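PDB 3OYZ: malate synthase from Haloferax volcanii, which catalyses the magnesium-dependent Claisen condensation of acetyl-CoA with glyoxylate and hydrolysis of the malyl-CoA intermediate, giving malate and CoA in the glyoxylate cycle. Local coordinates for residues F10-P18 against W257-N268; T19-A28 against M58-I66. One frame throughout, in Å; residues are numbered along the deposited sequence.

Contact 1: residues F10-P18 against W257-N268; sequences FVRTFFTSP and WSLTPGQVVEAN. With ACO (acetyl coenzyme *a), chain B; PYR (pyruvic acid), chain C.
F14 and W257 pair as parallel strand neighbours, as do F15 and S258, and the backbone bond from S258 N to F14 O (2.8 Å) fixes this register. A weak bond from T16 N to S258 O continues it. Among the aromatic contacts, F14 turns its edge toward the six-membered ring of W257, a T-shaped pair with planes at 65°. CE2 of F14 lies over one indole face, while CB of the bound pyruvate lies over the opposite face, 3.2 Å from W257 CH2. The F15 ring carries V264 CG2 over one face, a CH-pi contact 3.9 Å from the ring centroid, and meets S258 O at its edge.

These strands are the first and last of the parallel eight-stranded TIM barrel, so their pairing closes the cylinder; the chain then turns through L259 and T260 into helix 261-269, whose 261-268 part runs antiparallel to strand 13-18 (174°). T260 caps that helix, its OG1 accepting from Q263 N.

Polar groups hold both ends. At the ligand end, T16 OG1 accepts from W257 NE1 (2.9 Å) and donates to O5P of acetyl-CoA (2.8 Å), linking indole and pantetheine through one hydroxyl. Lodged between the backbone N and carbonyl carbon (chi1 39°), that oxygen reaches both partners while CG2 rests against the indole. The backbone carbonyl of L259 receives N8P and N6A of acetyl-CoA, and S17 OG bonds to N1A. At the other end, T13 OG1 donates to N268 OD1 from above the amide carbonyl plane. R12 NH1 bonds to N268 O, and N268 OD1 sits over the guanidinium face; R12 is further held by D44 and by Q412 of the second subunit.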
loop_
_atom_site.group_PDB
_atom_site.type_symbol
_atom_site.label_atom_id
_atom_site.label_comp_id
_atom_site.label_asym_id
_atom_site.label_seq_id
_atom_site.Cartn_x
_atom_site.Cartn_y
_atom_site.Cartn_z
ATOM N N PHE A 10 -5.078 23.591 -5.383
ATOM C CA PHE A 10 -6.032 22.472 -5.299
ATOM C C PHE A 10 -6.769 22.380 -6.621
ATOM O O PHE A 10 -7.085 23.448 -7.194
ATOM C CB PHE A 10 -7.091 22.722 -4.223
ATOM C CG PHE A 10 -6.550 22.730 -2.819
ATOM C CD1 PHE A 10 -6.646 21.598 -2.024
ATOM C CD2 PHE A 10 -6.031 23.886 -2.265
ATOM C CE1 PHE A 10 -6.207 21.608 -0.693
ATOM C CE2 PHE A 10 -5.509 23.889 -0.957
ATOM C CZ PHE A 10 -5.600 22.738 -0.172
ATOM N N VAL A 11 -7.100 21.162 -7.055
ATOM C CA VAL A 11 -7.820 20.872 -8.294
ATOM C C VAL A 11 -8.907 19.879 -7.908
ATOM O O VAL A 11 -8.625 18.764 -7.459
ATOM C CB VAL A 11 -6.970 20.337 -9.468
ATOM C CG1 VAL A 11 -7.811 19.787 -10.597
ATOM C CG2 VAL A 11 -6.050 21.400 -10.036
ATOM N N ARG A 12 -10.193 20.280 -8.016
ATOM C CA ARG A 12 -11.306 19.401 -7.681
ATOM C C ARG A 12 -11.706 18.550 -8.847
ATOM O O ARG A 12 -12.154 17.420 -8.631
ATOM C CB ARG A 12 -12.564 20.250 -7.300
ATOM C CG ARG A 12 -12.371 21.053 -6.009
ATOM C CD ARG A 12 -13.546 22.049 -5.825
ATOM N NE ARG A 12 -13.393 23.084 -6.845
ATOM C CZ ARG A 12 -14.298 24.051 -7.040
ATOM N NH1 ARG A 12 -15.405 24.078 -6.299
ATOM N NH2 ARG A 12 -14.033 25.015 -7.911
ATOM N N THR A 13 -11.606 19.063 -10.084
ATOM C CA THR A 13 -12.318 18.415 -11.181
ATOM C C THR A 13 -11.354 18.533 -12.334
ATOM O O THR A 13 -10.756 19.590 -12.491
ATOM C CB THR A 13 -13.621 19.255 -11.552
ATOM O OG1 THR A 13 -13.353 20.613 -11.207
ATOM C CG2 THR A 13 -14.719 18.919 -10.586
ATOM N N PHE A 14 -11.227 17.458 -13.099
ATOM C CA PHE A 14 -10.330 17.299 -14.230
ATOM C C PHE A 14 -11.293 16.726 -15.231
ATOM O O PHE A 14 -11.624 15.529 -15.177
ATOM C CB PHE A 14 -9.229 16.262 -13.795
ATOM C CG PHE A 14 -8.221 15.898 -14.849
ATOM C CD1 PHE A 14 -7.002 16.560 -14.950
ATOM C CD2 PHE A 14 -8.421 14.771 -15.618
ATOM C CE1 PHE A 14 -6.066 16.205 -15.915
ATOM C CE2 PHE A 14 -7.483 14.372 -16.537
ATOM C CZ PHE A 14 -6.288 15.064 -16.695
ATOM N N PHE A 15 -11.765 17.539 -16.183
ATOM C CA PHE A 15 -12.853 17.055 -17.079
ATOM C C PHE A 15 -12.400 16.807 -18.493
ATOM O O PHE A 15 -11.910 17.757 -19.075
ATOM C CB PHE A 15 -13.830 18.262 -17.195
ATOM C CG PHE A 15 -15.059 18.051 -18.066
ATOM C CD1 PHE A 15 -15.712 16.833 -18.131
ATOM C CD2 PHE A 15 -15.656 19.166 -18.698
ATOM C CE1 PHE A 15 -16.873 16.644 -18.955
ATOM C CE2 PHE A 15 -16.830 19.021 -19.495
ATOM C CZ PHE A 15 -17.453 17.757 -19.592
ATOM N N THR A 16 -12.502 15.617 -19.066
ATOM C CA THR A 16 -12.061 15.465 -20.439
ATOM C C THR A 16 -13.238 15.594 -21.447
ATOM O O THR A 16 -14.319 15.053 -21.187
ATOM C CB THR A 16 -11.509 14.072 -20.661
ATOM O OG1 THR A 16 -12.366 13.201 -19.926
ATOM C CG2 THR A 16 -10.013 13.966 -20.031
ATOM N N SER A 17 -12.955 16.146 -22.631
ATOM C CA SER A 17 -13.931 16.232 -23.739
ATOM C C SER A 17 -13.354 15.697 -25.050
ATOM O O SER A 17 -12.248 16.035 -25.439
ATOM C CB SER A 17 -14.318 17.693 -23.951
ATOM O OG SER A 17 -14.963 18.180 -22.776
ATOM N N PRO A 18 -14.093 14.863 -25.787
ATOM C CA PRO A 18 -13.531 14.410 -27.070
ATOM C C PRO A 18 -13.257 15.603 -27.995
ATOM O O PRO A 18 -13.985 16.591 -27.956
ATOM C CB PRO A 18 -14.613 13.499 -27.640
ATOM C CG PRO A 18 -15.403 13.092 -26.455
ATOM C CD PRO A 18 -15.396 14.250 -25.487
ATOM N N TRP A 257 -11.309 12.791 -11.741
ATOM C CA TRP A 257 -11.617 12.955 -13.159
ATOM C C TRP A 257 -13.171 13.061 -13.267
ATOM O O TRP A 257 -13.881 12.431 -12.487
ATOM C CB TRP A 257 -11.202 11.684 -13.866
ATOM C CG TRP A 257 -10.933 11.717 -15.331
ATOM C CD1 TRP A 257 -11.843 11.978 -16.364
ATOM C CD2 TRP A 257 -9.694 11.358 -15.955
ATOM N NE1 TRP A 257 -11.178 11.892 -17.572
ATOM C CE2 TRP A 257 -9.875 11.496 -17.351
ATOM C CE3 TRP A 257 -8.415 10.993 -15.459
ATOM C CZ2 TRP A 257 -8.839 11.248 -18.257
ATOM C CZ3 TRP A 257 -7.386 10.783 -16.341
ATOM C CH2 TRP A 257 -7.595 10.886 -17.746
ATOM N N SER A 258 -13.653 13.879 -14.199
ATOM C CA SER A 258 -15.094 14.005 -14.496
ATOM C C SER A 258 -15.347 13.633 -15.931
ATOM O O SER A 258 -14.556 14.020 -16.780
ATOM C CB SER A 258 -15.518 15.448 -14.254
ATOM O OG SER A 258 -15.657 15.516 -12.870
ATOM N N LEU A 259 -16.355 12.808 -16.224
ATOM C CA LEU A 259 -16.526 12.344 -17.609
ATOM C C LEU A 259 -17.705 13.113 -18.251
ATOM O O LEU A 259 -17.907 13.086 -19.471
ATOM C CB LEU A 259 -16.786 10.828 -17.677
ATOM C CG LEU A 259 -15.567 10.025 -17.179
ATOM C CD1 LEU A 259 -15.914 8.580 -17.124
ATOM C CD2 LEU A 259 -14.471 10.319 -18.214
ATOM N N THR A 260 -18.541 13.706 -17.405
ATOM C CA THR A 260 -19.768 14.349 -17.911
ATOM C C THR A 260 -19.996 15.687 -17.236
ATOM O O THR A 260 -19.511 15.937 -16.123
ATOM C CB THR A 260 -21.032 13.470 -17.653
ATOM O OG1 THR A 260 -21.309 13.407 -16.247
ATOM C CG2 THR A 260 -20.908 12.055 -18.190
ATOM N N PRO A 261 -20.891 16.531 -17.823
ATOM C CA PRO A 261 -21.074 17.802 -17.107
ATOM C C PRO A 261 -21.695 17.582 -15.732
ATOM O O PRO A 261 -21.437 18.331 -14.789
ATOM C CB PRO A 261 -21.990 18.615 -18.061
ATOM C CG PRO A 261 -21.534 18.109 -19.434
ATOM C CD PRO A 261 -21.374 16.587 -19.226
ATOM N N GLY A 262 -22.492 16.531 -15.593
ATOM C CA GLY A 262 -23.087 16.213 -14.274
ATOM C C GLY A 262 -22.033 15.786 -13.234
ATOM O O GLY A 262 -22.059 16.246 -12.064
ATOM N N GLN A 263 -21.040 15.007 -13.679
ATOM C CA GLN A 263 -19.908 14.705 -12.764
ATOM C C GLN A 263 -19.129 15.954 -12.354
ATOM O O GLN A 263 -18.792 16.133 -11.173
ATOM C CB GLN A 263 -19.027 13.571 -13.290
ATOM C CG GLN A 263 -19.682 12.202 -13.188
ATOM C CD GLN A 263 -18.701 11.077 -13.570
ATOM O OE1 GLN A 263 -17.756 11.353 -14.280
ATOM N NE2 GLN A 263 -18.971 9.835 -13.219
ATOM N N VAL A 264 -18.960 16.893 -13.277
ATOM C CA VAL A 264 -18.305 18.139 -12.921
ATOM C C VAL A 264 -18.957 18.824 -11.708
ATOM O O VAL A 264 -18.324 19.240 -10.706
ATOM C CB VAL A 264 -18.214 19.093 -14.131
ATOM C CG1 VAL A 264 -17.605 20.389 -13.662
ATOM C CG2 VAL A 264 -17.266 18.530 -15.151
ATOM N N VAL A 265 -20.289 18.931 -11.781
ATOM C CA VAL A 265 -20.994 19.642 -10.714
ATOM C C VAL A 265 -20.808 18.862 -9.430
ATOM O O VAL A 265 -20.504 19.442 -8.408
ATOM C CB VAL A 265 -22.534 19.795 -10.974
ATOM C CG1 VAL A 265 -23.210 20.418 -9.712
ATOM C CG2 VAL A 265 -22.781 20.665 -12.223
ATOM N N GLU A 266 -21.079 17.563 -9.423
ATOM C CA GLU A 266 -20.911 16.782 -8.176
ATOM C C GLU A 266 -19.492 16.885 -7.577
ATOM O O GLU A 266 -19.276 17.159 -6.392
ATOM C CB GLU A 266 -21.208 15.310 -8.469
ATOM C CG GLU A 266 -22.700 15.044 -8.649
ATOM C CD GLU A 266 -23.479 15.040 -7.319
ATOM O OE1 GLU A 266 -22.912 14.704 -6.256
ATOM O OE2 GLU A 266 -24.671 15.400 -7.305
ATOM N N ALA A 267 -18.496 16.766 -8.451
ATOM C CA ALA A 267 -17.122 16.726 -7.965
ATOM C C ALA A 267 -16.689 18.123 -7.546
ATOM O O ALA A 267 -15.823 18.260 -6.697
ATOM C CB ALA A 267 -16.179 16.151 -9.072
ATOM N N ASN A 268 -17.277 19.188 -8.080
ATOM C CA ASN A 268 -16.977 20.560 -7.584
ATOM C C ASN A 268 -17.500 20.860 -6.189
ATOM O O ASN A 268 -16.926 21.665 -5.425
ATOM C CB ASN A 268 -17.482 21.648 -8.544
ATOM C CG ASN A 268 -16.475 22.034 -9.597
ATOM O OD1 ASN A 268 -15.255 21.926 -9.382
ATOM N ND2 ASN A 268 -16.974 22.439 -10.772
HETATM N N1A ACO B . -17.537 17.037 -22.914
HETATM C C2A ACO B . -18.378 17.931 -23.468
HETATM N N3A ACO B . -19.704 17.710 -23.490
HETATM C C4A ACO B . -20.277 16.586 -22.987
HETATM C C5A ACO B . -19.377 15.589 -22.368
HETATM C C6A ACO B . -17.926 15.853 -22.387
HETATM N N6A ACO B . -17.131 14.888 -21.853
HETATM N N7A ACO B . -20.133 14.570 -21.942
HETATM C C8A ACO B . -21.413 14.867 -22.273
HETATM N N9A ACO B . -21.505 16.076 -22.842
HETATM C C1B ACO B . -22.798 16.688 -23.289
HETATM C C2B ACO B . -23.658 15.578 -23.877
HETATM O O2B ACO B . -23.315 15.410 -25.252
HETATM C C3B ACO B . -25.069 16.079 -23.642
HETATM O O3B ACO B . -25.230 17.056 -24.674
HETATM P P3B ACO B . -26.659 17.575 -25.309
HETATM O O7A ACO B . -26.756 18.914 -24.595
HETATM O O8A ACO B . -27.589 16.460 -24.877
HETATM O O9A ACO B . -26.481 17.630 -26.810
HETATM C C4B ACO B . -24.941 16.767 -22.293
HETATM O O4B ACO B . -23.582 17.220 -22.205
HETATM C C5B ACO B . -25.182 15.800 -21.140
HETATM O O5B ACO B . -24.595 14.553 -21.515
HETATM P P1A ACO B . -24.879 13.195 -20.709
HETATM O O1A ACO B . -26.277 12.677 -20.824
HETATM O O2A ACO B . -24.458 13.511 -19.303
HETATM O O3A ACO B . -23.929 12.026 -21.251
HETATM P P2A ACO B . -24.186 11.293 -22.653
HETATM O O4A ACO B . -24.490 12.493 -23.490
HETATM O O5A ACO B . -24.965 10.027 -22.362
HETATM O O6A ACO B . -22.752 10.691 -23.132
HETATM C CBP ACO B . -20.450 9.864 -22.872
HETATM C CCP ACO B . -21.883 9.878 -22.328
HETATM C CDP ACO B . -20.414 9.321 -24.300
HETATM C CEP ACO B . -19.656 8.902 -21.998
HETATM C CAP ACO B . -19.819 11.262 -22.913
HETATM O OAP ACO B . -20.105 11.818 -21.637
HETATM C C9P ACO B . -18.316 11.264 -23.107
HETATM O O9P ACO B . -17.836 10.969 -24.207
HETATM N N8P ACO B . -17.575 11.567 -22.028
HETATM C C7P ACO B . -16.123 11.602 -22.148
HETATM C C6P ACO B . -15.481 10.211 -22.253
HETATM C C5P ACO B . -13.991 10.448 -22.089
HETATM O O5P ACO B . -13.571 11.589 -21.902
HETATM N N4P ACO B . -13.229 9.355 -22.106
HETATM C C3P ACO B . -11.789 9.351 -21.923
HETATM C C2P ACO B . -11.395 9.726 -20.492
HETATM S S1P ACO B . -11.402 8.127 -19.737
HETATM C C ACO B . -9.977 7.314 -20.116
HETATM O O ACO B . -9.237 7.643 -21.023
HETATM C CH3 ACO B . -9.667 6.094 -19.304
HETATM C C PYR C . -7.396 5.499 -17.991
HETATM O O PYR C . -6.622 4.728 -18.654
HETATM O OXT PYR C . -7.972 5.142 -16.899
HETATM C CA PYR C . -7.484 6.821 -18.427
HETATM O O3 PYR C . -6.795 7.218 -19.459
HETATM C CB PYR C . -8.297 7.802 -17.667
HETATM O O HOH W 1 -13.666 16.677 -6.276
#

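Contact 2: residues T19-A28 against M58-I66; sequences TAVEGEDDSA and MRDEGAENI
A20 and G62 bring their backbones together, with CA atoms 4.5 Å apart, where the irregular loop 19-28 passes the first turns of helix 59-73; at the far end A28 lies beside N65. Within the loop, V21 N bonds to S27 O, which ties its two arms together. The close approach is made over a glycine: T19 OG1 lies 3.2 Å from G62 CA, and this hydroxyl is also bonded to N50.

The loop is the connection from barrel strand 13-18 to helix 29-36, a beta-alpha loop of the TIM barrel, and here it leans on the helix of the following beta-alpha unit.

N65 does most of the polar work. Its ND2 donates to T19 O (3.0 Å), in the carbonyl plane and on a lone pair, and to S27 OG (2.8 Å), which is tilted 16° from the amide plane. One amide nitrogen thus ties both arms of the loop and the rotation of the amide is fixed. S27 OG donates a hydrogen bond to E61 OE2 (2.7 Å), meeting the carboxylate from above its plane; E61 reaches it with an extended chain, CG anti to the backbone N (chi1 180°). Van der Waals contacts flank these bonds. A20 CB rests against M58 O and G62 N and lies 4.3 Å from M58 CB, M58 SD lies 3.8 Å from E22 CB, and T19 CG2 packs on I66 CD1.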
loop_
_atom_site.group_PDB
_atom_site.type_symbol
_atom_site.label_atom_id
_atom_site.label_comp_id
_atom_site.label_asym_id
_atom_site.label_seq_id
_atom_site.Cartn_x
_atom_site.Cartn_y
_atom_site.Cartn_z
ATOM N N THR A 19 -12.186 15.590 -28.782
ATOM C CA THR A 19 -11.825 16.798 -29.514
ATOM C C THR A 19 -12.438 16.786 -30.936
ATOM O O THR A 19 -12.495 17.827 -31.588
ATOM C CB THR A 19 -10.312 16.855 -29.672
ATOM O OG1 THR A 19 -9.998 15.634 -30.342
ATOM C CG2 THR A 19 -9.655 16.820 -28.288
ATOM N N ALA A 20 -12.868 15.625 -31.401
ATOM C CA ALA A 20 -13.381 15.440 -32.756
ATOM C C ALA A 20 -14.256 14.189 -32.850
ATOM O O ALA A 20 -13.750 13.070 -32.785
ATOM C CB ALA A 20 -12.255 15.386 -33.785
ATOM N N VAL A 21 -15.572 14.350 -33.023
ATOM C CA VAL A 21 -16.474 13.196 -33.084
ATOM C C VAL A 21 -17.022 13.041 -34.506
ATOM O O VAL A 21 -17.284 14.033 -35.178
ATOM C CB VAL A 21 -17.612 13.347 -32.053
ATOM C CG1 VAL A 21 -18.537 12.130 -32.033
ATOM C CG2 VAL A 21 -17.018 13.554 -30.670
ATOM N N GLU A 22 -17.134 11.807 -34.986
ATOM C CA GLU A 22 -17.567 11.583 -36.365
ATOM C C GLU A 22 -19.092 11.403 -36.471
ATOM O O GLU A 22 -19.784 11.232 -35.462
ATOM C CB GLU A 22 -16.796 10.427 -37.009
ATOM C CG GLU A 22 -16.912 10.371 -38.546
ATOM C CD GLU A 22 -15.770 9.609 -39.227
ATOM O OE1 GLU A 22 -15.443 8.463 -38.823
ATOM O OE2 GLU A 22 -15.194 10.178 -40.183
ATOM N N GLY A 23 -19.613 11.445 -37.700
ATOM C CA GLY A 23 -21.053 11.374 -37.936
ATOM C C GLY A 23 -21.351 12.777 -38.414
ATOM O O GLY A 23 -21.572 12.996 -39.610
ATOM N N GLU A 24 -21.344 13.723 -37.482
ATOM C CA GLU A 24 -20.923 15.082 -37.809
ATOM C C GLU A 24 -21.920 16.066 -38.428
ATOM O O GLU A 24 -22.125 16.143 -39.647
ATOM C CB GLU A 24 -19.671 15.043 -38.698
ATOM C CG GLU A 24 -18.991 16.397 -38.878
ATOM C CD GLU A 24 -18.752 16.766 -40.334
ATOM O OE1 GLU A 24 -17.626 16.532 -40.825
ATOM O OE2 GLU A 24 -19.684 17.291 -40.985
ATOM N N ASP A 25 -22.516 16.857 -37.549
ATOM C CA ASP A 25 -22.636 18.283 -37.808
ATOM C C ASP A 25 -21.213 18.874 -37.666
ATOM O O ASP A 25 -20.431 18.884 -38.623
ATOM C CB ASP A 25 -23.611 18.903 -36.795
ATOM C CG ASP A 25 -23.293 18.528 -35.338
ATOM O OD1 ASP A 25 -23.447 17.346 -34.953
ATOM O OD2 ASP A 25 -22.920 19.427 -34.546
ATOM N N ASP A 26 -20.869 19.345 -36.467
ATOM C CA ASP A 26 -19.606 20.027 -36.192
ATOM C C ASP A 26 -18.845 19.043 -35.295
ATOM O O ASP A 26 -19.295 18.732 -34.201
ATOM C CB ASP A 26 -19.958 21.387 -35.570
ATOM C CG ASP A 26 -18.837 22.034 -34.768
ATOM O OD1 ASP A 26 -17.657 22.068 -35.161
ATOM O OD2 ASP A 26 -19.168 22.620 -33.720
ATOM N N SER A 27 -17.750 18.476 -35.789
ATOM C CA SER A 27 -16.915 17.564 -34.980
ATOM C C SER A 27 -16.401 18.176 -33.660
ATOM O O SER A 27 -16.271 17.463 -32.676
ATOM C CB SER A 27 -15.804 16.995 -35.858
ATOM O OG SER A 27 -14.905 18.069 -36.072
ATOM N N ALA A 28 -16.187 19.492 -33.601
ATOM C CA ALA A 28 -15.857 20.213 -32.377
ATOM C C ALA A 28 -16.969 20.486 -31.374
ATOM O O ALA A 28 -16.773 21.242 -30.420
ATOM C CB ALA A 28 -15.185 21.506 -32.715
ATOM N N MET A 58 -9.637 10.091 -36.160
ATOM C CA MET A 58 -10.119 11.437 -35.889
ATOM C C MET A 58 -9.179 12.417 -35.194
ATOM O O MET A 58 -9.569 13.563 -34.935
ATOM C CB MET A 58 -11.443 11.405 -35.123
ATOM C CG MET A 58 -12.613 10.737 -35.845
ATOM S SD MET A 58 -13.268 11.861 -37.126
ATOM C CE MET A 58 -11.961 12.046 -38.358
ATOM N N ARG A 59 -7.941 12.005 -34.912
ATOM C CA ARG A 59 -7.090 12.763 -33.986
ATOM C C ARG A 59 -6.365 13.891 -34.669
ATOM O O ARG A 59 -6.059 14.909 -34.054
ATOM C CB ARG A 59 -6.043 11.838 -33.323
ATOM C CG ARG A 59 -6.702 11.015 -32.201
ATOM C CD ARG A 59 -5.710 9.915 -31.667
ATOM N NE ARG A 59 -6.397 9.238 -30.570
ATOM C CZ ARG A 59 -6.160 8.017 -30.130
ATOM N NH1 ARG A 59 -5.149 7.340 -30.624
ATOM N NH2 ARG A 59 -6.895 7.524 -29.140
ATOM N N ASP A 60 -6.085 13.729 -35.959
ATOM C CA ASP A 60 -5.571 14.888 -36.678
ATOM C C ASP A 60 -6.561 16.043 -36.777
ATOM O O ASP A 60 -6.205 17.205 -36.563
ATOM C CB ASP A 60 -5.084 14.443 -38.053
ATOM C CG ASP A 60 -3.759 13.682 -37.953
ATOM O OD1 ASP A 60 -3.508 12.805 -38.801
ATOM O OD2 ASP A 60 -2.983 13.903 -36.990
ATOM N N GLU A 61 -7.824 15.703 -36.984
ATOM C CA GLU A 61 -8.876 16.731 -37.016
ATOM C C GLU A 61 -9.121 17.255 -35.604
ATOM O O GLU A 61 -9.209 18.472 -35.374
ATOM C CB GLU A 61 -10.159 16.169 -37.631
ATOM C CG GLU A 61 -11.299 17.219 -37.681
ATOM C CD GLU A 61 -12.586 16.691 -38.336
ATOM O OE1 GLU A 61 -12.668 15.545 -38.827
ATOM O OE2 GLU A 61 -13.582 17.443 -38.324
ATOM N N GLY A 62 -9.053 16.335 -34.631
ATOM C CA GLY A 62 -9.081 16.751 -33.219
ATOM C C GLY A 62 -8.045 17.781 -32.856
ATOM O O GLY A 62 -8.318 18.705 -32.146
ATOM N N ALA A 63 -6.811 17.713 -33.342
ATOM C CA ALA A 63 -5.863 18.723 -32.893
ATOM C C ALA A 63 -6.096 20.093 -33.527
ATOM O O ALA A 63 -5.752 21.138 -32.947
ATOM C CB ALA A 63 -4.439 18.255 -33.227
ATOM N N GLU A 64 -6.587 20.070 -34.772
ATOM C CA GLU A 64 -7.110 21.336 -35.385
ATOM C C GLU A 64 -8.279 21.907 -34.602
ATOM O O GLU A 64 -8.249 23.090 -34.242
ATOM C CB GLU A 64 -7.429 21.183 -36.887
ATOM C CG GLU A 64 -6.109 21.170 -37.651
ATOM C CD GLU A 64 -6.216 20.423 -38.979
ATOM O OE1 GLU A 64 -7.309 19.875 -39.287
ATOM O OE2 GLU A 64 -5.194 20.358 -39.710
ATOM N N ASN A 65 -9.191 21.026 -34.192
ATOM C CA ASN A 65 -10.346 21.481 -33.412
ATOM C C ASN A 65 -9.899 22.125 -32.138
ATOM O O ASN A 65 -10.444 23.169 -31.737
ATOM C CB ASN A 65 -11.329 20.341 -33.115
ATOM C CG ASN A 65 -12.103 19.961 -34.335
ATOM O OD1 ASN A 65 -11.945 20.660 -35.320
ATOM N ND2 ASN A 65 -12.786 18.822 -34.362
ATOM N N ILE A 66 -8.895 21.503 -31.492
ATOM C CA ILE A 66 -8.328 22.123 -30.305
ATOM C C ILE A 66 -7.821 23.517 -30.553
ATOM O O ILE A 66 -8.046 24.445 -29.773
ATOM C CB ILE A 66 -7.100 21.247 -29.711
ATOM C CG1 ILE A 66 -7.662 20.008 -29.037
ATOM C CG2 ILE A 66 -6.341 22.097 -28.707
ATOM C CD1 ILE A 66 -6.581 18.818 -28.759
#

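In the fold
The two contacts share one continuous run of chain: strand 13-18 supplies one side of contact 1 and leads directly into the loop of contact 2, although their centres are 21 Å apart. Contact 1 is nearer the chain's centre, about 12 Å against 19 Å, and twelve of its thirteen touching residues are buried; contact 2 is also largely buried but has one exposed residue, E22, among its ten touching residues. Contact 1 adds side-chain hydrogen bonds to strand pairing and aromatic packing, and forms part of both ligand pockets. Contact 2 joins neighbouring beta-alpha units with no strand pairing and no aromatic residue, its T19 side chain about 9 Å from acetyl-CoA.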